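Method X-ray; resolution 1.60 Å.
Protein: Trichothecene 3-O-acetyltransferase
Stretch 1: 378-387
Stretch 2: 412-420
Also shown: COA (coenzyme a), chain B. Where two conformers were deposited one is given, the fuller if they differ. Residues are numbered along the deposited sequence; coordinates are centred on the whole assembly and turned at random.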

ATOM      1  N   SER A 378       3.062   5.631  -1.046  1.00 12.60           N
ATOM      2  CA  SER A 378       1.745   5.116  -1.417  1.00 12.55           C
ATOM      3  C   SER A 378       0.708   5.499  -0.383  1.00 12.02           C
ATOM      4  O   SER A 378       0.803   5.107   0.781  1.00 11.12           O
ATOM      5  CB  SER A 378       1.755   3.600  -1.607  1.00 12.85           C
ATOM      6  OG  SER A 378       0.463   3.144  -1.995  1.00 14.19           O
ATOM      7  N   SER A 379      -0.292   6.260  -0.821  1.00 11.36           N
ATOM      8  CA  SER A 379      -1.354   6.688   0.066  1.00 11.63           C
ATOM      9  C   SER A 379      -2.527   5.720   0.077  1.00 11.39           C
ATOM     10  O   SER A 379      -3.165   5.478  -0.958  1.00 11.63           O
ATOM     11  CB  SER A 379      -1.858   8.067  -0.331  1.00 11.35           C
ATOM     12  OG  SER A 379      -2.982   8.416   0.452  1.00 11.51           O
ATOM     13  N   TRP A 380      -2.815   5.196   1.261  1.00 11.11           N
ATOM     14  CA  TRP A 380      -3.998   4.366   1.471  1.00 11.34           C
ATOM     15  C   TRP A 380      -5.113   5.167   2.129  1.00 11.78           C
ATOM     16  O   TRP A 380      -6.085   4.598   2.641  1.00 11.68           O
ATOM     17  CB  TRP A 380      -3.638   3.151   2.339  1.00 11.28           C
ATOM     18  CG  TRP A 380      -2.575   2.268   1.755  1.00 11.95           C
ATOM     19  CD1 TRP A 380      -2.162   2.216   0.446  1.00 12.24           C
ATOM     20  CD2 TRP A 380      -1.820   1.273   2.454  1.00 11.70           C
ATOM     21  NE1 TRP A 380      -1.181   1.258   0.299  1.00 12.48           N
ATOM     22  CE2 TRP A 380      -0.957   0.662   1.514  1.00 12.48           C
ATOM     23  CE3 TRP A 380      -1.788   0.837   3.787  1.00 12.60           C
ATOM     24  CZ2 TRP A 380      -0.064  -0.361   1.866  1.00 12.47           C
ATOM     25  CZ3 TRP A 380      -0.900  -0.189   4.140  1.00 12.38           C
ATOM     26  CH2 TRP A 380      -0.053  -0.774   3.178  1.00 12.71           C
ATOM     27  N   ALA A 381      -4.982   6.495   2.097  1.00 11.86           N
ATOM     28  CA  ALA A 381      -5.868   7.384   2.855  1.00 11.89           C
ATOM     29  C   ALA A 381      -7.356   7.165   2.582  1.00 12.31           C
ATOM     30  O   ALA A 381      -8.176   7.281   3.494  1.00 12.42           O
ATOM     31  CB  ALA A 381      -5.501   8.848   2.613  1.00 11.77           C
ATOM     32  N   LYS A 382      -7.675   6.855   1.329  1.00 12.67           N
ATOM     33  CA  LYS A 382      -9.062   6.814   0.861  1.00 13.09           C
ATOM     34  C   LYS A 382      -9.695   5.426   0.906  1.00 13.36           C
ATOM     35  O   LYS A 382     -10.844   5.269   0.497  1.00 13.17           O
ATOM     36  CB  LYS A 382      -9.154   7.383  -0.561  1.00 13.82           C
ATOM     37  N   VAL A 383      -8.958   4.417   1.366  1.00 12.99           N
ATOM     38  CA  VAL A 383      -9.555   3.073   1.445  1.00 13.21           C
ATOM     39  C   VAL A 383     -10.498   2.967   2.645  1.00 12.99           C
ATOM     40  O   VAL A 383     -10.430   3.778   3.580  1.00 12.58           O
ATOM     41  CB  VAL A 383      -8.515   1.919   1.367  1.00 13.94           C
ATOM     42  CG1 VAL A 383      -7.678   2.046   0.093  1.00 13.90           C
ATOM     43  CG2 VAL A 383      -7.638   1.859   2.591  1.00 13.67           C
ATOM     44  N   GLY A 384     -11.377   1.971   2.605  1.00 12.08           N
ATOM     45  CA  GLY A 384     -12.556   1.960   3.477  1.00 11.97           C
ATOM     46  C   GLY A 384     -12.481   1.157   4.763  1.00 11.44           C
ATOM     47  O   GLY A 384     -13.509   0.937   5.405  1.00 11.24           O
ATOM     48  N   LEU A 385     -11.267   0.757   5.151  1.00 11.02           N
ATOM     49  CA  LEU A 385     -11.043  -0.216   6.232  1.00 11.15           C
ATOM     50  C   LEU A 385     -11.609   0.156   7.600  1.00 11.37           C
ATOM     51  O   LEU A 385     -11.974  -0.731   8.380  1.00 11.40           O
ATOM     52  CB  LEU A 385      -9.553  -0.557   6.340  1.00 11.59           C
ATOM     53  CG  LEU A 385      -9.003  -1.373   5.169  1.00 12.84           C
ATOM     54  CD1 LEU A 385      -7.483  -1.274   5.115  1.00 14.29           C
ATOM     55  CD2 LEU A 385      -9.463  -2.834   5.252  1.00 13.75           C
ATOM     56  N   TRP A 386     -11.678   1.457   7.902  1.00 10.98           N
ATOM     57  CA  TRP A 386     -12.241   1.920   9.178  1.00 11.59           C
ATOM     58  C   TRP A 386     -13.734   1.596   9.364  1.00 11.83           C
ATOM     59  O   TRP A 386     -14.270   1.714  10.481  1.00 12.33           O
ATOM     60  CB  TRP A 386     -12.041   3.427   9.344  1.00 11.95           C
ATOM     61  CG  TRP A 386     -10.664   3.861   9.708  1.00 11.97           C
ATOM     62  CD1 TRP A 386      -9.662   4.219   8.849  1.00 13.22           C
ATOM     63  CD2 TRP A 386     -10.142   4.035  11.034  1.00 11.23           C
ATOM     64  NE1 TRP A 386      -8.541   4.590   9.560  1.00 12.23           N
ATOM     65  CE2 TRP A 386      -8.808   4.485  10.901  1.00 12.87           C
ATOM     66  CE3 TRP A 386     -10.671   3.843  12.323  1.00 11.13           C
ATOM     67  CZ2 TRP A 386      -7.994   4.762  12.007  1.00 12.92           C
ATOM     68  CZ3 TRP A 386      -9.863   4.123  13.424  1.00 12.54           C
ATOM     69  CH2 TRP A 386      -8.538   4.570  13.258  1.00 12.97           C
ATOM     70  N   ASP A 387     -14.399   1.187   8.285  1.00 11.80           N
ATOM     71  CA  ASP A 387     -15.842   0.969   8.342  0.50 12.32           C
ATOM     72  C   ASP A 387     -16.264  -0.483   8.576  1.00 12.26           C
ATOM     73  O   ASP A 387     -17.454  -0.754   8.765  1.00 13.20           O
ATOM     74  CB  ASP A 387     -16.509   1.493   7.070  0.50 12.51           C
ATOM     75  CG  ASP A 387     -17.967   1.829   7.280  0.50 13.37           C
ATOM     76  OD1 ASP A 387     -18.296   2.460   8.309  0.50 14.61           O
ATOM     77  OD2 ASP A 387     -18.780   1.460   6.411  0.50 14.42           O
ATOM     78  N   MET A 412       7.381   5.105   1.947  1.00 11.84           N
ATOM     79  CA  MET A 412       6.428   5.744   2.845  1.00 11.52           C
ATOM     80  C   MET A 412       4.996   5.356   2.509  1.00 11.66           C
ATOM     81  O   MET A 412       4.688   5.071   1.353  1.00 11.18           O
ATOM     82  CB  MET A 412       6.556   7.267   2.782  1.00 11.52           C
ATOM     83  CG  MET A 412       7.957   7.777   2.987  1.00 11.60           C
ATOM     84  SD  MET A 412       8.005   9.574   2.895  1.00 12.74           S
ATOM     85  CE  MET A 412       9.774   9.804   3.092  1.00 11.99           C
ATOM     86  N   TYR A 413       4.143   5.340   3.533  1.00 11.29           N
ATOM     87  CA  TYR A 413       2.702   5.104   3.369  1.00 11.33           C
ATOM     88  C   TYR A 413       1.866   6.127   4.124  1.00 10.92           C
ATOM     89  O   TYR A 413       2.290   6.645   5.167  1.00 11.21           O
ATOM     90  CB  TYR A 413       2.312   3.710   3.884  1.00 11.35           C
ATOM     91  CG  TYR A 413       3.017   2.591   3.164  1.00 12.22           C
ATOM     92  CD1 TYR A 413       4.193   2.036   3.673  1.00 12.71           C
ATOM     93  CD2 TYR A 413       2.519   2.094   1.960  1.00 13.62           C
ATOM     94  CE1 TYR A 413       4.862   1.011   2.993  1.00 13.76           C
ATOM     95  CE2 TYR A 413       3.176   1.073   1.275  1.00 13.95           C
ATOM     96  CZ  TYR A 413       4.345   0.532   1.801  1.00 13.50           C
ATOM     97  OH  TYR A 413       4.993  -0.476   1.111  1.00 14.97           O
ATOM     98  N   PHE A 414       0.673   6.417   3.602  1.00 10.55           N
ATOM     99  CA  PHE A 414      -0.377   7.024   4.425  1.00 10.18           C
ATOM    100  C   PHE A 414      -1.368   5.921   4.776  1.00 10.34           C
ATOM    101  O   PHE A 414      -1.806   5.169   3.897  1.00 10.52           O
ATOM    102  CB  PHE A 414      -1.152   8.133   3.702  1.00 10.38           C
ATOM    103  CG  PHE A 414      -0.321   9.337   3.309  1.00 10.14           C
ATOM    104  CD1 PHE A 414       0.934   9.566   3.861  1.00 10.87           C
ATOM    105  CD2 PHE A 414      -0.827  10.253   2.388  1.00 10.57           C
ATOM    106  CE1 PHE A 414       1.677  10.694   3.495  1.00 10.90           C
ATOM    107  CE2 PHE A 414      -0.080  11.376   2.007  1.00 10.83           C
ATOM    108  CZ  PHE A 414       1.174  11.587   2.562  1.00 11.69           C
ATOM    109  N   MET A 415      -1.724   5.833   6.052  1.00 10.41           N
ATOM    110  CA  MET A 415      -2.757   4.893   6.487  1.00 10.21           C
ATOM    111  C   MET A 415      -4.134   5.338   6.004  1.00 11.06           C
ATOM    112  O   MET A 415      -4.311   6.496   5.610  1.00 10.97           O
ATOM    113  CB  MET A 415      -2.754   4.791   8.016  1.00  9.99           C
ATOM    114  CG  MET A 415      -1.435   4.271   8.617  1.00 10.02           C
ATOM    115  SD  MET A 415      -0.935   2.657   7.952  1.00 12.21           S
ATOM    116  CE  MET A 415       0.242   3.133   6.687  1.00 12.29           C
ATOM    117  N   PRO A 416      -5.118   4.418   6.007  1.00 11.80           N
ATOM    118  CA  PRO A 416      -6.485   4.884   5.786  1.00 12.36           C
ATOM    119  C   PRO A 416      -6.818   5.998   6.790  1.00 13.55           C
ATOM    120  O   PRO A 416      -6.513   5.881   7.976  1.00 13.20           O
ATOM    121  CB  PRO A 416      -7.334   3.620   6.010  1.00 12.37           C
ATOM    122  CG  PRO A 416      -6.390   2.485   5.709  1.00 12.24           C
ATOM    123  CD  PRO A 416      -5.039   2.953   6.182  1.00 11.82           C
ATOM    124  N   LYS A 417      -7.380   7.092   6.287  1.00 14.75           N
ATOM    125  CA  LYS A 417      -7.696   8.264   7.091  1.00 16.72           C
ATOM    126  C   LYS A 417      -8.656   7.888   8.227  1.00 17.22           C
ATOM    127  O   LYS A 417      -9.660   7.213   7.988  1.00 16.67           O
ATOM    128  CB  LYS A 417      -8.327   9.332   6.184  1.00 16.96           C
ATOM    129  CG  LYS A 417      -8.533  10.682   6.825  1.00 19.05           C
ATOM    130  CD  LYS A 417      -9.442  11.569   5.955  1.00 19.11           C
ATOM    131  CE  LYS A 417     -10.924  11.357   6.291  1.00 23.06           C
ATOM    132  NZ  LYS A 417     -11.528  10.250   5.497  1.00 25.95           N
ATOM    133  N   LYS A 418      -8.346   8.307   9.454  1.00 18.04           N
ATOM    134  CA  LYS A 418      -9.269   8.121  10.576  1.00 19.66           C
ATOM    135  C   LYS A 418     -10.533   8.922  10.246  1.00 20.54           C
ATOM    136  O   LYS A 418     -10.434   9.992   9.641  1.00 20.88           O
ATOM    137  CB  LYS A 418      -8.626   8.579  11.890  1.00 19.20           C
ATOM    138  CG  LYS A 418      -9.398   8.199  13.156  1.00 20.26           C
ATOM    139  CD  LYS A 418      -8.625   8.517  14.423  1.00 20.44           C
ATOM    140  CE  LYS A 418      -9.410   8.064  15.658  1.00 22.64           C
ATOM    141  NZ  LYS A 418      -8.788   8.538  16.924  1.00 25.37           N
ATOM    142  N   PRO A 419     -11.726   8.389  10.586  1.00 21.34           N
ATOM    143  CA  PRO A 419     -12.959   9.083  10.201  1.00 21.66           C
ATOM    144  C   PRO A 419     -13.001  10.578  10.550  1.00 21.94           C
ATOM    145  O   PRO A 419     -13.565  11.360   9.779  1.00 22.29           O
ATOM    146  CB  PRO A 419     -14.038   8.300  10.953  1.00 22.01           C
ATOM    147  CG  PRO A 419     -13.476   6.907  11.001  1.00 21.69           C
ATOM    148  CD  PRO A 419     -12.021   7.126  11.292  1.00 21.57           C
ATOM    149  N   ASP A 420     -12.389  10.966  11.670  1.00 21.70           N
ATOM    150  CA  ASP A 420     -12.312  12.385  12.071  1.00 21.83           C
ATOM    151  C   ASP A 420     -11.365  13.260  11.215  1.00 21.30           C
ATOM    152  O   ASP A 420     -11.337  14.491  11.368  1.00 21.37           O
ATOM    153  CB  ASP A 420     -11.973  12.515  13.563  1.00 21.98           C
ATOM    154  CG  ASP A 420     -10.545  12.077  13.904  1.00 23.11           C
ATOM    155  OD1 ASP A 420      -9.819  11.551  13.025  1.00 23.83           O
ATOM    156  OD2 ASP A 420     -10.146  12.272  15.076  1.00 24.40           O
TER
HETATM  157  N1A COA B 452     -12.190  22.605  -6.508  1.00 15.07           N
HETATM  158  C2A COA B 452     -11.420  22.403  -5.381  1.00 15.99           C
HETATM  159  N3A COA B 452     -11.010  21.131  -5.035  1.00 14.28           N
HETATM  160  C4A COA B 452     -11.371  20.082  -5.820  1.00 15.70           C
HETATM  161  C5A COA B 452     -12.145  20.268  -6.967  1.00 15.89           C
HETATM  162  C6A COA B 452     -12.564  21.549  -7.317  1.00 16.68           C
HETATM  163  N6A COA B 452     -13.514  21.709  -8.244  1.00 17.10           N
HETATM  164  N7A COA B 452     -12.344  19.055  -7.545  1.00 17.87           N
HETATM  165  C8A COA B 452     -11.718  18.116  -6.795  1.00 16.54           C
HETATM  166  N9A COA B 452     -11.114  18.739  -5.728  1.00 15.74           N
HETATM  167  C1B COA B 452     -10.368  18.101  -4.634  1.00 17.37           C
HETATM  168  C2B COA B 452     -11.334  17.371  -3.724  1.00 17.81           C
HETATM  169  O2B COA B 452     -11.964  18.253  -2.840  1.00 17.47           O
HETATM  170  C3B COA B 452     -10.396  16.409  -3.034  1.00 19.53           C
HETATM  171  O3B COA B 452      -9.615  17.113  -2.117  1.00 19.85           O
HETATM  172  P3B COA B 452      -9.782  16.887  -0.551  1.00 19.53           P
HETATM  173  O7A COA B 452      -9.569  15.415  -0.267  1.00 20.36           O
HETATM  174  O8A COA B 452     -11.181  17.330  -0.210  1.00 22.79           O
HETATM  175  O9A COA B 452      -8.767  17.749   0.147  1.00 18.47           O
HETATM  176  C4B COA B 452      -9.411  16.067  -4.117  1.00 19.61           C
HETATM  177  O4B COA B 452      -9.480  17.097  -5.095  1.00 19.26           O
HETATM  178  C5B COA B 452      -9.717  14.716  -4.714  1.00 21.81           C
HETATM  179  O5B COA B 452      -8.578  14.503  -5.483  1.00 23.93           O
HETATM  180  P1A COA B 452      -8.176  13.042  -5.964  0.60 24.21           P
HETATM  181  O1A COA B 452      -9.410  12.275  -6.434  0.60 21.19           O
HETATM  182  O2A COA B 452      -7.094  13.159  -7.012  0.60 24.72           O
HETATM  183  O3A COA B 452      -7.739  12.248  -4.648  1.00 19.92           O
HETATM  184  P2A COA B 452      -6.617  12.654  -3.591  1.00 15.58           P
HETATM  185  O4A COA B 452      -7.221  12.534  -2.212  1.00 13.93           O
HETATM  186  O5A COA B 452      -5.948  13.963  -3.898  1.00 17.35           O
HETATM  187  O6A COA B 452      -5.541  11.495  -3.789  1.00 16.27           O
HETATM  188  CBP COA B 452      -4.171  10.011  -5.038  1.00 16.43           C
HETATM  189  CCP COA B 452      -4.712  11.436  -4.935  1.00 14.97           C
HETATM  190  CDP COA B 452      -3.369   9.682  -3.777  1.00 15.63           C
HETATM  191  CEP COA B 452      -3.219   9.920  -6.229  1.00 16.86           C
HETATM  192  CAP COA B 452      -5.380   9.077  -5.197  1.00 17.55           C
HETATM  193  OAP COA B 452      -6.111   9.384  -6.368  1.00 19.31           O
HETATM  194  C9P COA B 452      -4.974   7.642  -5.281  1.00 19.51           C
HETATM  195  O9P COA B 452      -4.685   7.095  -6.535  1.00 18.71           O
HETATM  196  N8P COA B 452      -4.922   6.990  -4.128  1.00 20.95           N
HETATM  197  C7P COA B 452      -4.505   5.613  -4.028  1.00 22.78           C
HETATM  198  C6P COA B 452      -2.990   5.508  -4.124  1.00 25.38           C
HETATM  199  C5P COA B 452      -2.662   4.053  -3.970  1.00 27.88           C
HETATM  200  O5P COA B 452      -3.280   3.203  -4.645  1.00 29.96           O
HETATM  201  N4P COA B 452      -1.711   3.758  -3.093  1.00 26.50           N

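Four consecutive residues of the other stretch, Pro-416 to Pro-419, wrap the indole of Trp-386: a carbonyl at its edge, C-H groups over one face. Its NE1 donates a hydrogen bond to Pro-416 O (2.9 Å, 156°), which lies near the ring plane, where the N-H points. The carbonyl of Lys-417 is also near, 3.3 Å from Trp-386 NE1 to Lys-417 O, but the angle is too poor for a hydrogen bond. Over one face lie Lys-418 CA, 3.9 Å from the centroid of the five-membered ring of Trp-386, and Pro-419 CD, 4.0 Å from that of the six-membered ring. Both are CH-pi contacts, 24° and 28° off the ring normal, so each C-H group lies against the pi cloud. The aliphatic part of Lys-418 follows the ring, with its CG 3.7 Å from Trp-386 CH2, while the end of the chain leads away and leaves the amine free of the indole.

At the other end of the contact the stretches run as parallel beta strands. Ser-378 pairs with Tyr-413 and Ser-379 with Phe-414, with CA atoms 4.9 and 4.5 Å apart respectively. Ser-378 bonds through both its backbone groups: its N donates to Met-412 O (3.0 Å), and its O accepts from Phe-414 N (3.1 Å), so it bridges the residues flanking Tyr-413, as parallel pairing requires. Trp-380 N then donates to Phe-414 O (2.8 Å). Tyr-413 CA adds a CA-H...O contact to Ser-378 O at 3.2 Å.

Backbone bonding continues past the strands. Trp-380 to Val-383 form a type I turn, closed by Val-383 N to Trp-380 O (3.1 Å), yet Ala-381 O still accepts a nearly straight hydrogen bond from Lys-417 N (2.9 Å, 173°). Proline has no N-H to give, but Pro-416 CA approaches Trp-380 O at 3.2 Å, and Ala-381 CA approaches Met-415 O at 3.3 Å, both as CA-H...O contacts.

Side chains alternate along the strands. Ser-378 and Tyr-413 share one face of the sheet, with Ser-378 CB 3.9 Å from Tyr-413 CD2; Ser-379 and Phe-414 share the other, with Ser-379 OG 3.4 Å from Phe-414 CD2. Ser-379 OG accepts a hydrogen bond from Ala-381 N (3.2 Å), tying the strand end to the turn. The six-membered ring of Trp-380 (chi1 m) meets Tyr-413 obliquely, centroids 4.8 Å apart and planes at 43°, with Trp-380 CZ2 3.6 Å from Tyr-413 CD2.

Pro-416 is the apolar hub: its CG touches Val-383 CG2 at 3.4 Å and Leu-385 CD1 at 4.0 Å, its CB lies 3.7 Å from Trp-386 CD1, and its CD 4.1 Å from Trp-380 CB. The contact buries 746 Å² in all. Coenzyme A joins the strand end, its N4P donating to Ser-379 O (3.1 Å) and lying at the edge of the Trp-380 ring.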